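Local coordinates for periplasmic beta-glucosidase (Pseudomonas aeruginosa, PDB 6R5T), which belongs to glycoside hydrolase family 3 and probably hydrolyses terminal, non-reducing beta-D-glucosyl residues, releasing beta-D-glucose in the periplasm, at the interface of chains A and B. Numbering follows the deposited sequence. Chains: chain A/B, Periplasmic beta-glucosidase.

The interface of chains A and B. Residues chain A 185, 192, 194-196, 227; chain B 194-196, 199.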
ATOM      1  N   GLU A 185      -3.901  -1.136   5.749  1.00 13.60           N
ATOM      2  CA  GLU A 185      -3.335  -1.784   4.560  1.00 13.45           C
ATOM      3  C   GLU A 185      -4.472  -2.078   3.581  1.00 13.11           C
ATOM      4  O   GLU A 185      -5.585  -2.517   3.976  1.00 13.10           O
ATOM      5  CB  GLU A 185      -2.566  -3.027   4.995  1.00 16.54           C
ATOM      6  CG  GLU A 185      -1.661  -3.637   3.991  1.00 21.39           C
ATOM      7  CD  GLU A 185      -0.729  -4.632   4.693  1.00 23.86           C
ATOM      8  OE1 GLU A 185      -1.132  -5.743   4.835  1.00 21.65           O
ATOM      9  OE2 GLU A 185       0.330  -4.218   5.201  1.00 30.89           O
ATOM     10  N   THR A 192      -4.820  -3.910   9.357  1.00 11.45           N
ATOM     11  CA  THR A 192      -3.439  -3.765   9.827  1.00 11.97           C
ATOM     12  C   THR A 192      -2.785  -2.450   9.427  1.00 12.40           C
ATOM     13  O   THR A 192      -2.835  -2.064   8.259  1.00 12.84           O
ATOM     14  CB  THR A 192      -2.657  -4.894   9.157  1.00 13.36           C
ATOM     15  OG1 THR A 192      -3.296  -6.107   9.565  1.00 13.06           O
ATOM     16  CG2 THR A 192      -1.197  -4.898   9.547  1.00 14.37           C
ATOM     17  N   ASP A 194       1.059  -0.815   9.593  1.00 14.51           N
ATOM     18  CA  ASP A 194       2.467  -1.182   9.850  1.00 14.21           C
ATOM     19  C   ASP A 194       3.316  -0.064   9.294  1.00 14.40           C
ATOM     20  O   ASP A 194       3.164   0.231   8.095  1.00 15.90           O
ATOM     21  CB  ASP A 194       2.781  -2.541   9.238  1.00 15.77           C
ATOM     22  CG  ASP A 194       4.176  -2.986   9.572  1.00 18.85           C
ATOM     23  OD1 ASP A 194       5.126  -2.555   8.855  1.00 18.78           O
ATOM     24  OD2 ASP A 194       4.282  -3.727  10.539  1.00 20.31           O
ATOM     25  N   MET A 195       4.126   0.595  10.125  1.00 13.68           N
ATOM     26  CA  MET A 195       4.935   1.706   9.628  1.00 15.16           C
ATOM     27  C   MET A 195       6.125   1.930  10.557  1.00 14.17           C
ATOM     28  O   MET A 195       6.118   1.511  11.695  1.00 14.38           O
ATOM     29  CB  MET A 195       4.132   3.011   9.445  1.00 17.73           C
ATOM     30  CG  MET A 195       3.700   3.671  10.683  1.00 17.85           C
ATOM     31  SD  MET A 195       2.895   5.308  10.466  1.00 16.06           S
ATOM     32  CE  MET A 195       1.439   4.803   9.537  1.00 16.68           C
ATOM     33  N   SER A 196       7.139   2.576  10.013  1.00 14.58           N
ATOM     34  CA  SER A 196       8.350   2.910  10.786  1.00 14.38           C
ATOM     35  C   SER A 196       8.033   3.935  11.871  1.00 15.41           C
ATOM     36  O   SER A 196       7.101   4.774  11.728  1.00 14.06           O
ATOM     37  CB  SER A 196       9.453   3.408   9.860  1.00 14.42           C
ATOM     38  OG  SER A 196       9.203   4.771   9.453  1.00 15.37           O
ATOM     39  N   ASN A 227       1.792  -1.886  14.218  1.00 13.55           N
ATOM     40  CA  ASN A 227       3.002  -2.738  14.254  1.00 13.27           C
ATOM     41  C   ASN A 227       2.713  -4.003  15.079  1.00 14.36           C
ATOM     42  O   ASN A 227       3.551  -4.457  15.896  1.00 14.34           O
ATOM     43  CB  ASN A 227       4.169  -1.877  14.737  1.00 13.81           C
ATOM     44  CG  ASN A 227       4.479  -0.752  13.787  1.00 15.18           C
ATOM     45  OD1 ASN A 227       3.857  -0.659  12.750  1.00 13.40           O
ATOM     46  ND2 ASN A 227       5.457   0.074  14.101  1.00 14.38           N
TER
ATOM     47  N   ASP B 194       8.777   1.438   3.762  1.00 13.38           N
ATOM     48  CA  ASP B 194       8.585   1.891   5.148  1.00 14.05           C
ATOM     49  C   ASP B 194       7.859   0.768   5.875  1.00 14.52           C
ATOM     50  O   ASP B 194       6.749   0.377   5.417  1.00 14.83           O
ATOM     51  CB  ASP B 194       7.853   3.232   5.165  1.00 16.12           C
ATOM     52  CG  ASP B 194       7.767   3.769   6.565  1.00 17.71           C
ATOM     53  OD1 ASP B 194       6.802   3.325   7.273  1.00 17.53           O
ATOM     54  OD2 ASP B 194       8.707   4.528   6.953  1.00 19.82           O
ATOM     55  N   MET B 195       8.473   0.211   6.910  1.00 14.21           N
ATOM     56  CA  MET B 195       7.826  -0.894   7.632  1.00 15.22           C
ATOM     57  C   MET B 195       8.368  -0.999   9.050  1.00 14.45           C
ATOM     58  O   MET B 195       9.424  -0.485   9.365  1.00 14.99           O
ATOM     59  CB  MET B 195       7.940  -2.220   6.871  1.00 17.73           C
ATOM     60  CG  MET B 195       9.240  -2.861   6.917  1.00 16.64           C
ATOM     61  SD  MET B 195       9.354  -4.500   6.121  1.00 15.47           S
ATOM     62  CE  MET B 195       8.914  -4.146   4.408  1.00 14.93           C
ATOM     63  N   SER B 196       7.586  -1.636   9.902  1.00 14.43           N
ATOM     64  CA  SER B 196       7.967  -1.852  11.314  1.00 15.24           C
ATOM     65  C   SER B 196       9.131  -2.846  11.383  1.00 14.87           C
ATOM     66  O   SER B 196       9.292  -3.721  10.511  1.00 13.19           O
ATOM     67  CB  SER B 196       6.805  -2.349  12.120  1.00 15.42           C
ATOM     68  OG  SER B 196       6.535  -3.706  11.862  1.00 14.96           O
ATOM     69  N   ARG B 199       7.813  -6.547  11.473  1.00 15.80           N
ATOM     70  CA  ARG B 199       7.445  -7.062  10.130  1.00 16.32           C
ATOM     71  C   ARG B 199       8.726  -7.365   9.326  1.00 15.80           C
ATOM     72  O   ARG B 199       8.841  -8.402   8.623  1.00 16.27           O
ATOM     73  CB  ARG B 199       6.546  -6.078   9.371  1.00 16.71           C
ATOM     74  CG  ARG B 199       6.316  -6.469   7.918  1.00 17.88           C
ATOM     75  CD  ARG B 199       5.383  -5.542   7.156  1.00 18.21           C
ATOM     76  NE  ARG B 199       4.014  -5.859   7.525  1.00 20.34           N
ATOM     77  CZ  ARG B 199       2.928  -5.371   6.924  1.00 20.94           C
ATOM     78  NH1 ARG B 199       3.024  -4.438   6.004  1.00 23.28           N
ATOM     79  NH2 ARG B 199       1.739  -5.711   7.353  1.00 23.00           N
TER
HETATM   80  O   HOH W   1       4.801  -1.669   6.133  1.00 24.47           O
HETATM   81  O   HOH W   2       4.343   2.361   6.240  1.00 25.70           O
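A:Asp194 and B:Ser196 meet across the two-fold axis as a carboxylate facing a serine just before helix 197-204. Both carboxylate oxygens are engaged. OD1 of A:Asp194 accepts from the backbone N of B:Ser196 at 2.8 Å, an almost straight bond (175° at H). OD2 of A:Asp194 accepts from the hydroxyl OG of B:Ser196 at 2.6 Å. Each donor arrives on the syn side but tilted out of the carboxylate plane, the amide more than the hydroxyl. CG of A:Asp194 is anti to its backbone N, which extends the carboxylate towards chain B. The reciprocal pair repeats the fork, with N and OG of A:Ser196 donating to OD1 and OD2 of B:Asp194. B:Ser196 OG in turn accepts from B:Arg199 N at 3.1 Å and thereby caps helix 197-204, while A:Asp194 binds the capping residue; the nearby helix end may favour the carboxylate's negative charge.

Charge pairing comes from B:Arg199. Its NH1 and NH2 both grip one oxygen of A:Glu185: OE2 lies 2.8 Å from NH1 and 3.0 Å from NH2, at the edge of the guanidinium and nearly in its plane. The carboxylate itself is clearly turned against that plane. A bend at chi3 (-78°) in the arginine lays the guanidinium over A:Asp194, whose CB sits beneath its centre, with the two flat groups nearly parallel (9° apart). B:Arg199 NE also forms a longer salt bridge, 3.7 Å, to A:Asp194 OD2.

Two waters fill in around the axis. Water 1 contacts A:Asp194 OD1, at 2.9 Å, and the carbonyl oxygens of both Asp194 residues; water 2 does the same with B:Asp194 OD1.

Within chain A, A:Asn227 braces the loop, its OD1 accepting in plane from A:Met195 N at 2.9 Å and its ND2 donating to A:Met195 O, while its amide packs against B:Ser196 CB.

This symmetric, polar patch joins the two chains of the deposited dimer, although the structure alone does not establish dimerisation in the periplasm.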